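Local coordinates for protein alginate lyase (Chitinophaga sp. MD30, PDB 6KCW) that cleaves the polysaccharide alginate as a bacterial lyase of polysaccharide lyase family 36, at residues L45-L50 against F211-G216; G90-G95 against S228-D233; V66-E71 against Q203-N208; F96-G101 against V167-N172. One frame throughout, in Å; residues are numbered along the deposited sequence.

Interaction 1. Residues L45-L50 against F211-G216; sequences LRVTLL and FHTFRG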
# COMPACT_ATOMS: atom_id res chain seq x y z
N LEU A 45 9.28 6.51 -10.11
CA LEU A 45 8.29 5.67 -10.75
C LEU A 45 6.94 6.38 -10.73
O LEU A 45 6.36 6.60 -9.66
CB LEU A 45 8.20 4.31 -10.05
CG LEU A 45 7.08 3.34 -10.43
CD1 LEU A 45 6.94 3.18 -11.94
CD2 LEU A 45 7.36 2.00 -9.76
N ARG A 46 6.44 6.72 -11.91
CA ARG A 46 5.11 7.30 -12.05
C ARG A 46 4.11 6.21 -12.41
O ARG A 46 4.31 5.49 -13.40
CB ARG A 46 5.09 8.38 -13.12
CG ARG A 46 3.78 9.13 -13.20
CD ARG A 46 3.77 10.00 -14.45
NE ARG A 46 3.69 9.18 -15.66
CZ ARG A 46 3.96 9.63 -16.88
NH1 ARG A 46 4.36 10.89 -17.07
NH2 ARG A 46 3.85 8.81 -17.92
N VAL A 47 3.05 6.11 -11.62
CA VAL A 47 1.93 5.23 -11.90
C VAL A 47 0.76 6.08 -12.37
O VAL A 47 0.49 7.15 -11.82
CB VAL A 47 1.56 4.38 -10.67
CG1 VAL A 47 0.29 3.57 -10.92
CG2 VAL A 47 2.72 3.45 -10.31
N THR A 48 0.05 5.60 -13.40
CA THR A 48 -1.10 6.31 -13.95
C THR A 48 -2.40 5.73 -13.41
O THR A 48 -2.60 4.50 -13.42
CB THR A 48 -1.12 6.24 -15.48
OG1 THR A 48 0.06 6.83 -16.01
CG2 THR A 48 -2.32 7.00 -16.02
N LEU A 49 -3.29 6.60 -12.94
CA LEU A 49 -4.68 6.24 -12.70
C LEU A 49 -5.52 6.85 -13.83
O LEU A 49 -5.61 8.07 -13.94
CB LEU A 49 -5.17 6.74 -11.34
CG LEU A 49 -4.39 6.32 -10.10
CD1 LEU A 49 -4.92 7.04 -8.87
CD2 LEU A 49 -4.42 4.82 -9.91
N LEU A 50 -6.13 5.98 -14.65
CA LEU A 50 -6.88 6.45 -15.80
C LEU A 50 -8.27 6.96 -15.41
O LEU A 50 -8.91 6.44 -14.49
CB LEU A 50 -7.03 5.37 -16.87
CG LEU A 50 -5.83 4.55 -17.33
CD1 LEU A 50 -6.29 3.37 -18.14
CD2 LEU A 50 -4.90 5.42 -18.14
N PHE A 211 1.71 -3.50 -3.73
CA PHE A 211 1.98 -2.24 -4.43
C PHE A 211 0.68 -1.87 -5.14
O PHE A 211 0.48 -2.20 -6.31
CB PHE A 211 3.14 -2.37 -5.40
CG PHE A 211 3.46 -1.10 -6.13
CD1 PHE A 211 3.18 0.13 -5.55
CD2 PHE A 211 4.03 -1.13 -7.40
CE1 PHE A 211 3.47 1.31 -6.22
CE2 PHE A 211 4.31 0.04 -8.08
CZ PHE A 211 4.03 1.26 -7.49
N HIS A 212 -0.22 -1.22 -4.40
CA HIS A 212 -1.55 -0.92 -4.89
C HIS A 212 -1.67 0.58 -5.14
O HIS A 212 -1.49 1.38 -4.20
CB HIS A 212 -2.62 -1.40 -3.91
CG HIS A 212 -2.71 -2.89 -3.81
ND1 HIS A 212 -3.70 -3.54 -3.11
CD2 HIS A 212 -1.92 -3.87 -4.32
CE1 HIS A 212 -3.52 -4.84 -3.19
NE2 HIS A 212 -2.44 -5.07 -3.92
N THR A 213 -1.94 0.95 -6.39
CA THR A 213 -2.22 2.33 -6.79
C THR A 213 -3.50 2.30 -7.62
O THR A 213 -3.45 2.05 -8.83
CB THR A 213 -1.09 2.95 -7.60
OG1 THR A 213 0.16 2.73 -6.92
CG2 THR A 213 -1.32 4.44 -7.77
N PHE A 214 -4.64 2.54 -6.97
CA PHE A 214 -5.91 2.53 -7.69
C PHE A 214 -6.94 3.34 -6.91
O PHE A 214 -6.81 3.56 -5.70
CB PHE A 214 -6.40 1.10 -7.93
CG PHE A 214 -6.80 0.35 -6.68
CD1 PHE A 214 -5.85 -0.32 -5.92
CD2 PHE A 214 -8.14 0.27 -6.30
CE1 PHE A 214 -6.23 -1.04 -4.79
CE2 PHE A 214 -8.53 -0.43 -5.18
CZ PHE A 214 -7.58 -1.09 -4.42
N ARG A 215 -7.94 3.82 -7.64
CA ARG A 215 -9.06 4.55 -7.06
C ARG A 215 -10.14 3.58 -6.59
O ARG A 215 -10.38 2.54 -7.22
CB ARG A 215 -9.65 5.54 -8.06
CG ARG A 215 -8.72 6.66 -8.48
CD ARG A 215 -9.49 7.77 -9.18
NE ARG A 215 -8.61 8.76 -9.76
CZ ARG A 215 -8.21 9.88 -9.16
NH1 ARG A 215 -8.62 10.18 -7.93
NH2 ARG A 215 -7.40 10.71 -9.79
N GLY A 216 -10.78 3.91 -5.48
CA GLY A 216 -11.81 3.07 -4.91
C GLY A 216 -11.37 2.40 -3.63
O GLY A 216 -10.18 2.38 -3.31
O HOH W 1 -7.51 9.32 -12.64

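Interaction 2. Residues G90-G95 against S228-D233; sequences GKVGFG and SYIYYD. With CA (calcium ion), chain C; PO4 (phosphate ion), chain B.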
# COMPACT_ATOMS: atom_id res chain seq x y z
N GLY A 90 -8.32 6.44 -2.69
CA GLY A 90 -7.90 5.16 -3.23
C GLY A 90 -6.69 4.67 -2.48
O GLY A 90 -6.26 5.27 -1.49
N LYS A 91 -6.13 3.57 -2.98
CA LYS A 91 -4.94 2.95 -2.39
C LYS A 91 -3.67 3.56 -2.99
O LYS A 91 -3.63 3.95 -4.16
CB LYS A 91 -4.97 1.43 -2.61
CG LYS A 91 -5.90 0.63 -1.66
CD LYS A 91 -7.36 1.08 -1.74
CE LYS A 91 -8.32 0.15 -1.01
NZ LYS A 91 -9.65 0.82 -0.93
N VAL A 92 -2.61 3.61 -2.18
CA VAL A 92 -1.36 4.25 -2.57
C VAL A 92 -0.21 3.55 -1.86
O VAL A 92 -0.35 3.06 -0.74
CB VAL A 92 -1.38 5.77 -2.23
CG1 VAL A 92 -1.54 6.00 -0.73
CG2 VAL A 92 -0.13 6.47 -2.76
N GLY A 93 0.94 3.47 -2.53
CA GLY A 93 2.17 3.04 -1.89
C GLY A 93 2.25 1.55 -1.57
O GLY A 93 1.43 0.74 -1.99
N PHE A 94 3.26 1.22 -0.78
CA PHE A 94 3.68 -0.16 -0.55
C PHE A 94 3.25 -0.61 0.83
O PHE A 94 3.51 0.07 1.83
CB PHE A 94 5.19 -0.27 -0.72
CG PHE A 94 5.66 -0.03 -2.14
CD1 PHE A 94 5.83 1.25 -2.61
CD2 PHE A 94 5.89 -1.10 -2.99
CE1 PHE A 94 6.25 1.47 -3.92
CE2 PHE A 94 6.31 -0.89 -4.29
CZ PHE A 94 6.48 0.39 -4.77
N GLY A 95 2.58 -1.77 0.89
CA GLY A 95 2.17 -2.37 2.14
C GLY A 95 2.45 -3.86 2.18
O GLY A 95 3.26 -4.38 1.41
N SER A 228 -4.67 10.94 -13.82
CA SER A 228 -3.89 11.51 -12.72
C SER A 228 -2.68 10.63 -12.44
O SER A 228 -2.65 9.45 -12.81
CB SER A 228 -4.73 11.69 -11.46
OG SER A 228 -5.44 12.92 -11.49
N TYR A 229 -1.68 11.20 -11.77
CA TYR A 229 -0.39 10.56 -11.64
C TYR A 229 0.09 10.58 -10.19
O TYR A 229 -0.21 11.52 -9.43
CB TYR A 229 0.64 11.25 -12.56
CG TYR A 229 0.18 11.29 -14.02
CD1 TYR A 229 0.47 10.24 -14.89
CD2 TYR A 229 -0.55 12.37 -14.51
CE1 TYR A 229 0.05 10.27 -16.22
CE2 TYR A 229 -0.99 12.41 -15.83
CZ TYR A 229 -0.69 11.36 -16.68
OH TYR A 229 -1.12 11.41 -17.99
N ILE A 230 0.79 9.52 -9.80
CA ILE A 230 1.43 9.41 -8.49
C ILE A 230 2.86 8.95 -8.71
O ILE A 230 3.12 8.10 -9.57
CB ILE A 230 0.66 8.42 -7.58
CG1 ILE A 230 -0.77 8.92 -7.32
CG2 ILE A 230 1.39 8.20 -6.26
CD1 ILE A 230 -1.71 7.85 -6.86
N TYR A 231 3.79 9.51 -7.96
CA TYR A 231 5.21 9.21 -8.13
C TYR A 231 5.77 8.59 -6.86
O TYR A 231 5.63 9.15 -5.77
CB TYR A 231 5.98 10.47 -8.49
CG TYR A 231 5.47 11.24 -9.68
CD1 TYR A 231 4.42 12.15 -9.55
CD2 TYR A 231 6.04 11.08 -10.94
CE1 TYR A 231 3.96 12.87 -10.64
CE2 TYR A 231 5.59 11.80 -12.02
CZ TYR A 231 4.55 12.69 -11.86
OH TYR A 231 4.10 13.40 -12.94
N TYR A 232 6.43 7.44 -7.01
CA TYR A 232 7.13 6.77 -5.93
C TYR A 232 8.64 6.81 -6.15
O TYR A 232 9.12 6.93 -7.29
CB TYR A 232 6.65 5.31 -5.79
CG TYR A 232 5.15 5.17 -5.68
CD1 TYR A 232 4.49 5.42 -4.47
CD2 TYR A 232 4.37 4.78 -6.77
CE1 TYR A 232 3.12 5.28 -4.36
CE2 TYR A 232 3.01 4.66 -6.67
CZ TYR A 232 2.38 4.91 -5.46
OH TYR A 232 1.02 4.78 -5.34
N ASP A 233 9.39 6.68 -5.06
CA ASP A 233 10.85 6.68 -5.14
C ASP A 233 11.43 6.02 -3.89
O ASP A 233 10.78 5.96 -2.84
CB ASP A 233 11.39 8.11 -5.26
CG ASP A 233 12.74 8.17 -5.94
OD1 ASP A 233 13.40 7.11 -6.03
OD2 ASP A 233 13.13 9.27 -6.39
CA CA C . 15.02 7.94 -7.72
P PO4 B . -11.31 -2.59 -0.38
O1 PO4 B . -10.07 -3.00 -1.13
O2 PO4 B . -12.52 -3.23 -1.03
O3 PO4 B . -11.53 -1.09 -0.47
O4 PO4 B . -11.22 -3.07 1.08
O HOH W 2 15.92 9.80 -8.22
O HOH W 3 16.49 8.08 -5.50

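Interaction 3. Residues V66-E71 against Q203-N208; sequences VSDGTE and QRLIKN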
# COMPACT_ATOMS: atom_id res chain seq x y z
N VAL A 66 7.11 -12.05 -1.29
CA VAL A 66 8.34 -11.87 -0.53
C VAL A 66 8.54 -13.10 0.34
O VAL A 66 7.61 -13.86 0.62
CB VAL A 66 8.35 -10.60 0.34
CG1 VAL A 66 8.05 -9.37 -0.51
CG2 VAL A 66 7.35 -10.74 1.50
N SER A 67 9.79 -13.31 0.75
CA SER A 67 10.10 -14.41 1.64
C SER A 67 9.27 -14.27 2.91
O SER A 67 9.21 -13.20 3.51
CB SER A 67 11.58 -14.41 1.97
OG SER A 67 11.87 -15.34 2.98
N ASP A 68 8.59 -15.36 3.29
CA ASP A 68 7.70 -15.32 4.44
C ASP A 68 8.47 -15.01 5.71
O ASP A 68 9.57 -15.52 5.93
CB ASP A 68 6.98 -16.66 4.59
CG ASP A 68 5.98 -16.92 3.48
OD1 ASP A 68 6.13 -16.29 2.41
OD2 ASP A 68 5.05 -17.74 3.69
N GLY A 69 7.87 -14.17 6.55
CA GLY A 69 8.45 -13.84 7.84
C GLY A 69 7.39 -13.30 8.77
O GLY A 69 6.24 -13.08 8.39
N THR A 70 7.82 -13.08 10.02
CA THR A 70 6.98 -12.54 11.08
C THR A 70 7.18 -11.05 11.32
O THR A 70 6.31 -10.43 11.95
CB THR A 70 7.24 -13.28 12.40
OG1 THR A 70 8.63 -13.18 12.74
CG2 THR A 70 6.86 -14.74 12.27
N GLU A 71 8.29 -10.47 10.84
CA GLU A 71 8.60 -9.06 11.04
C GLU A 71 9.14 -8.45 9.75
O GLU A 71 10.15 -8.91 9.21
CB GLU A 71 9.64 -8.85 12.13
CG GLU A 71 9.04 -8.70 13.49
CD GLU A 71 9.19 -9.96 14.28
OE1 GLU A 71 8.85 -9.93 15.49
OE2 GLU A 71 9.66 -10.97 13.71
N GLN A 203 -1.65 -19.28 8.72
CA GLN A 203 -1.79 -18.10 7.89
C GLN A 203 -1.20 -16.85 8.55
O GLN A 203 -1.52 -15.74 8.13
CB GLN A 203 -3.26 -17.86 7.55
CG GLN A 203 -3.92 -18.92 6.64
CD GLN A 203 -3.29 -18.98 5.26
OE1 GLN A 203 -2.53 -18.09 4.86
NE2 GLN A 203 -3.59 -20.04 4.52
N ARG A 204 -0.37 -17.00 9.58
CA ARG A 204 0.07 -15.85 10.37
C ARG A 204 1.21 -15.06 9.74
O ARG A 204 1.48 -13.94 10.19
CB ARG A 204 0.51 -16.29 11.76
CG ARG A 204 1.58 -17.36 11.73
CD ARG A 204 1.85 -17.86 13.13
NE ARG A 204 2.47 -16.79 13.90
CZ ARG A 204 3.77 -16.66 14.10
NH1 ARG A 204 4.61 -17.56 13.62
NH2 ARG A 204 4.23 -15.63 14.79
N LEU A 205 1.87 -15.60 8.72
CA LEU A 205 3.09 -15.02 8.19
C LEU A 205 2.82 -13.88 7.22
O LEU A 205 1.86 -13.90 6.45
CB LEU A 205 3.93 -16.09 7.49
CG LEU A 205 4.32 -17.21 8.44
CD1 LEU A 205 5.27 -18.20 7.80
CD2 LEU A 205 4.94 -16.61 9.67
N ILE A 206 3.69 -12.87 7.27
CA ILE A 206 3.75 -11.90 6.18
C ILE A 206 4.22 -12.63 4.93
O ILE A 206 5.30 -13.24 4.92
CB ILE A 206 4.68 -10.73 6.52
CG1 ILE A 206 4.17 -9.99 7.75
CG2 ILE A 206 4.77 -9.80 5.35
CD1 ILE A 206 5.21 -9.86 8.79
N LYS A 207 3.41 -12.59 3.88
CA LYS A 207 3.66 -13.39 2.70
C LYS A 207 4.05 -12.57 1.48
O LYS A 207 4.85 -13.04 0.67
CB LYS A 207 2.44 -14.25 2.37
CG LYS A 207 2.34 -15.50 3.23
CD LYS A 207 1.11 -16.30 2.89
CE LYS A 207 1.31 -17.76 3.26
NZ LYS A 207 1.73 -17.94 4.69
N ASN A 208 3.50 -11.37 1.30
CA ASN A 208 3.93 -10.60 0.16
C ASN A 208 3.74 -9.11 0.41
O ASN A 208 3.01 -8.70 1.32
CB ASN A 208 3.25 -11.08 -1.14
CG ASN A 208 1.74 -10.92 -1.15
OD1 ASN A 208 1.21 -9.87 -0.81
ND2 ASN A 208 1.06 -11.96 -1.62

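Interaction 4. Residues F96-G101 against V167-N172; sequences FSIGEG and VYIKSN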
# COMPACT_ATOMS: atom_id res chain seq x y z
N PHE A 96 1.77 -4.56 3.09
CA PHE A 96 2.02 -5.97 3.33
C PHE A 96 0.71 -6.71 3.44
O PHE A 96 -0.34 -6.12 3.74
CB PHE A 96 2.85 -6.20 4.60
CG PHE A 96 4.25 -5.64 4.53
CD1 PHE A 96 5.24 -6.32 3.83
CD2 PHE A 96 4.57 -4.45 5.15
CE1 PHE A 96 6.53 -5.81 3.76
CE2 PHE A 96 5.87 -3.94 5.09
CZ PHE A 96 6.85 -4.62 4.40
N SER A 97 0.78 -8.03 3.21
CA SER A 97 -0.37 -8.91 3.33
C SER A 97 0.03 -10.16 4.11
O SER A 97 0.98 -10.85 3.74
CB SER A 97 -0.88 -9.34 1.97
OG SER A 97 0.03 -10.30 1.48
N ILE A 98 -0.74 -10.47 5.14
CA ILE A 98 -0.54 -11.66 5.96
C ILE A 98 -1.57 -12.71 5.56
O ILE A 98 -2.73 -12.38 5.27
CB ILE A 98 -0.64 -11.31 7.46
CG1 ILE A 98 0.60 -10.53 7.89
CG2 ILE A 98 -0.82 -12.56 8.30
CD1 ILE A 98 0.59 -10.13 9.36
N GLY A 99 -1.15 -13.97 5.51
CA GLY A 99 -2.05 -15.08 5.21
C GLY A 99 -2.75 -14.95 3.88
O GLY A 99 -2.13 -14.73 2.83
N GLU A 100 -4.08 -15.11 3.91
CA GLU A 100 -4.92 -14.96 2.72
C GLU A 100 -4.95 -13.52 2.20
O GLU A 100 -5.56 -13.27 1.16
CB GLU A 100 -6.35 -15.46 3.01
CG GLU A 100 -6.56 -16.98 2.87
CD GLU A 100 -7.97 -17.49 3.27
OE1 GLU A 100 -8.06 -18.69 3.62
OE2 GLU A 100 -8.98 -16.72 3.24
N GLY A 101 -4.32 -12.57 2.91
CA GLY A 101 -4.27 -11.18 2.49
C GLY A 101 -5.61 -10.50 2.30
O GLY A 101 -5.88 -9.94 1.23
N VAL A 167 6.57 1.81 6.99
CA VAL A 167 5.58 0.82 7.41
C VAL A 167 6.31 -0.30 8.14
O VAL A 167 7.38 -0.74 7.71
CB VAL A 167 4.78 0.26 6.21
CG1 VAL A 167 4.14 -1.05 6.56
CG2 VAL A 167 3.75 1.28 5.74
N TYR A 168 5.75 -0.74 9.26
CA TYR A 168 6.27 -1.84 10.06
C TYR A 168 5.12 -2.76 10.43
O TYR A 168 4.07 -2.28 10.87
CB TYR A 168 6.96 -1.34 11.34
CG TYR A 168 7.34 -2.45 12.30
CD1 TYR A 168 8.16 -3.49 11.89
CD2 TYR A 168 6.91 -2.44 13.63
CE1 TYR A 168 8.54 -4.50 12.76
CE2 TYR A 168 7.28 -3.45 14.51
CZ TYR A 168 8.10 -4.47 14.07
OH TYR A 168 8.47 -5.49 14.91
N ILE A 169 5.32 -4.06 10.26
CA ILE A 169 4.28 -5.06 10.51
C ILE A 169 4.90 -6.24 11.25
O ILE A 169 6.04 -6.63 10.99
CB ILE A 169 3.61 -5.51 9.19
CG1 ILE A 169 2.41 -6.40 9.47
CG2 ILE A 169 4.59 -6.26 8.31
CD1 ILE A 169 1.72 -6.82 8.25
N LYS A 170 4.14 -6.80 12.18
CA LYS A 170 4.57 -7.95 12.96
C LYS A 170 3.40 -8.91 13.08
O LYS A 170 2.30 -8.50 13.47
CB LYS A 170 5.07 -7.52 14.33
CG LYS A 170 5.53 -8.63 15.25
CD LYS A 170 5.59 -8.07 16.67
CE LYS A 170 6.72 -8.67 17.48
NZ LYS A 170 6.29 -9.86 18.25
N SER A 171 3.62 -10.18 12.73
CA SER A 171 2.61 -11.21 12.92
C SER A 171 2.20 -11.33 14.39
O SER A 171 3.00 -11.09 15.31
CB SER A 171 3.14 -12.56 12.44
OG SER A 171 3.71 -12.43 11.17
N ASN A 172 0.95 -11.72 14.60
CA ASN A 172 0.52 -12.14 15.92
C ASN A 172 0.72 -13.65 16.02
O ASN A 172 1.17 -14.29 15.07
CB ASN A 172 -0.92 -11.71 16.19
CG ASN A 172 -1.97 -12.58 15.48
OD1 ASN A 172 -2.24 -12.40 14.28
ND2 ASN A 172 -2.57 -13.51 16.22

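Interaction 1. Residues L45-L50 against F211-G216
Leu49 reaches across to the backbone of the facing strand. Its CG stands anti to the carbonyl carbon (chi1 -55°), and of the two methyls beyond it CD2 settles against the main chain, 3.1 Å from Thr213 O and close to Phe214 CA. The other methyl, CD1, lies over one face of the Arg215 guanidinium, toward its rim, and touches Arg215 CG at 3.8 Å. Two residues earlier, Val47 divides its work: CG1 meets Thr213 CG2 at 3.6 Å, tip to tip, while CG2 passes Phe211 and comes to 3.8 Å from its CZ. Leu45 meets the same ring tip to tip, CD2 against Phe211 CE2 at 4.0 Å.

A water links the segments, donating to Leu49 O at 2.6 Å and accepting from Arg215 NE at 3.1 Å. Farther out, Arg215 NH1 is held by the carbonyl of Asp85, Thr213 OG1 bonds to Tyr232 OH, and the Phe211 ring stacks on Phe94. The two strands belong to different sheets of a concanavalin-like beta sandwich; the axes of 45-49 and 211-215 approach to 7.3 Å and cross at -34°, too far apart for backbone pairing, and the alternate residues Leu45, Val47 and Leu49 supply the inward side of 45-49.

The chemistry is therefore that of a sheet-to-sheet core, methyl against methyl, ring and backbone carbonyl, with a buried guanidinium at its end: the water meets its NE, Asp85 O its NH1, and Leu49 CD1 lies over one face.

Interaction 2. Residues G90-G95 against S228-D233
Tyr232 spans the gap to 90-95 with its whole length. From CB, its CG stands anti to the carbonyl carbon (chi1 -53°), and there the ring begins its contact: CG lies 4.2 Å from Phe94 CE1. The two rings form an edge-to-face (T-shaped) pair, Phe94 giving its edge to the face of Tyr232, with centroids 5.8 Å apart and planes at 78°. Farther along, CE1 lies against the backbone of Gly93, 3.5 Å from its CA, and Val92 CG2 sits at the ring's edge, near its plane. At the tip, OH accepts a nearly straight hydrogen bond from Gly93 N, 3.1 Å long with 164° at the hydrogen, and it also bonds to Thr213 OG1. Val92 CG2 lies 3.3 Å from Tyr232 OH. The same methyl is 4.2 Å from Ile230 CG2.

The backbone turns a corner at Gly93, whose positive phi suits glycine, and the tyrosine hydroxyl holds the amide at that corner. On the next residue of its own strand, Asp233 binds the calcium through both carboxylate oxygens, with Asn9, Asn11 and Gly43 completing the protein ligands. Lys91 runs the other way, its NZ giving hydrogen bonds to Gly216 O and to O3 of a phosphate ion, probably from the crystallisation liquor.

Tyr232 thus stands between the two sheets of the sandwich: strand 228-241, paired with 44-49 and 71-80, carries it, and strands 89-92 and 94-99, flanked by 113-122 and 206-215, receive it.

Interaction 3. Residues V66-E71 against Q203-N208
An antiparallel strand pair joins 66-69 to 206-208 within one sheet of the sandwich, with Gly69 and Ile206 as its hydrogen-bonded pair. Gly69 O takes the amide of Ile206 at 2.8 Å, and Gly69 N gives to Ile206 O at 3.2 Å; at the other end Val66 N bonds to Lys207 O. Between these bonds Asp68 CA leans on Ile206 O in a CA-H...O contact of 3.2 Å. Lys207 and Asn208 together lie opposite Ser97 as a classic beta bulge, and Asn208 OD1 bonds to Ser97 OG.

Ile206 CD1 lies 3.4 Å from Thr70 O. Leu205 splits its methyls, CD1 on Asp68 CB and CD2 at 3.7 Å from Thr70 CG2. That threonine methyl also lies beside the guanidinium of Arg204, whose NE bonds to Asn172 O. The side chains of Asp68 and Lys207, both partly exposed, cross. Lys207 CG is anti to the carbonyl carbon (chi1 -80°), where it lies 3.5 Å from Asp68 OD2, and Lys207 NZ stands 3.5 Å from the same OD2 in a weak salt bridge.

Backbone amides and carbonyls thus carry the polar load of this pairing, while the long Asp68-Lys207 bridge probably adds only a modest electrostatic pull at a partly exposed margin.

Interaction 4. Residues F96-G101 against V167-N172
Strands 96-99 and 167-170 run almost parallel, 8° apart in direction, yet their axes are 9.0 Å apart at the closest: they face each other from different sheets, and side chains fill the gap. Phe96 lies opposite Ile169 and Ile98 opposite Ser171. From Ile98 to Gly101 the chain makes a type II' turn, closed by a hydrogen bond from Gly101 N to Ile98 O.

The Phe96 ring takes Val167 at its edge, CG1 lying in the ring plane 3.7 Å from CE2. Ile169 comes in obliquely, its CG2 at 3.6 Å from Phe96 CD2. Ile169 CG1 is anti to the backbone N (chi1 -172°), and the extended chain beyond carries CD1 between two partners, Phe96 CB at 3.9 Å and Ile98 CD1 at 3.7 Å. Ile98 and Ile169 slide past each other in opposite directions, and Ile98 CD1 goes on to meet Ser171 CA at 4.2 Å.

Leu74 and Tyr72 of the neighbouring strand 71-80 pack on this cluster, and Ile206 touches Phe96, Ile98, Ile169 and Ser171. The serine hydroxyl beside these carbons bonds to Arg204 O. The contact rests on apolar burial and close van der Waals packing of branched aliphatic carbons and one phenyl ring, an apolar seam of the sandwich interior.

How the interactions relate
Interactions 1, 2 and 4 are buried bridges between the two sheets of the sandwich, whereas interaction 3 pairs strands within one sheet and is partly exposed. That difference of place fits the chemistry: backbone bonds and a weak, partly exposed ion pair in interaction 3, almost wholly apolar packing in interaction 4, and packing with a few buried polar links in interactions 1 and 2. Interactions 1 and 2 adjoin, about 6 Å between centres, and interactions 3 and 4 form a second neighbouring pair, centres about 7 Å apart. Strand 206-215 ties interaction 1 to interaction 3, while strand 94-99 runs from interaction 2 into interaction 4. Interaction 2 also holds one of the calcium ligands, Asp233.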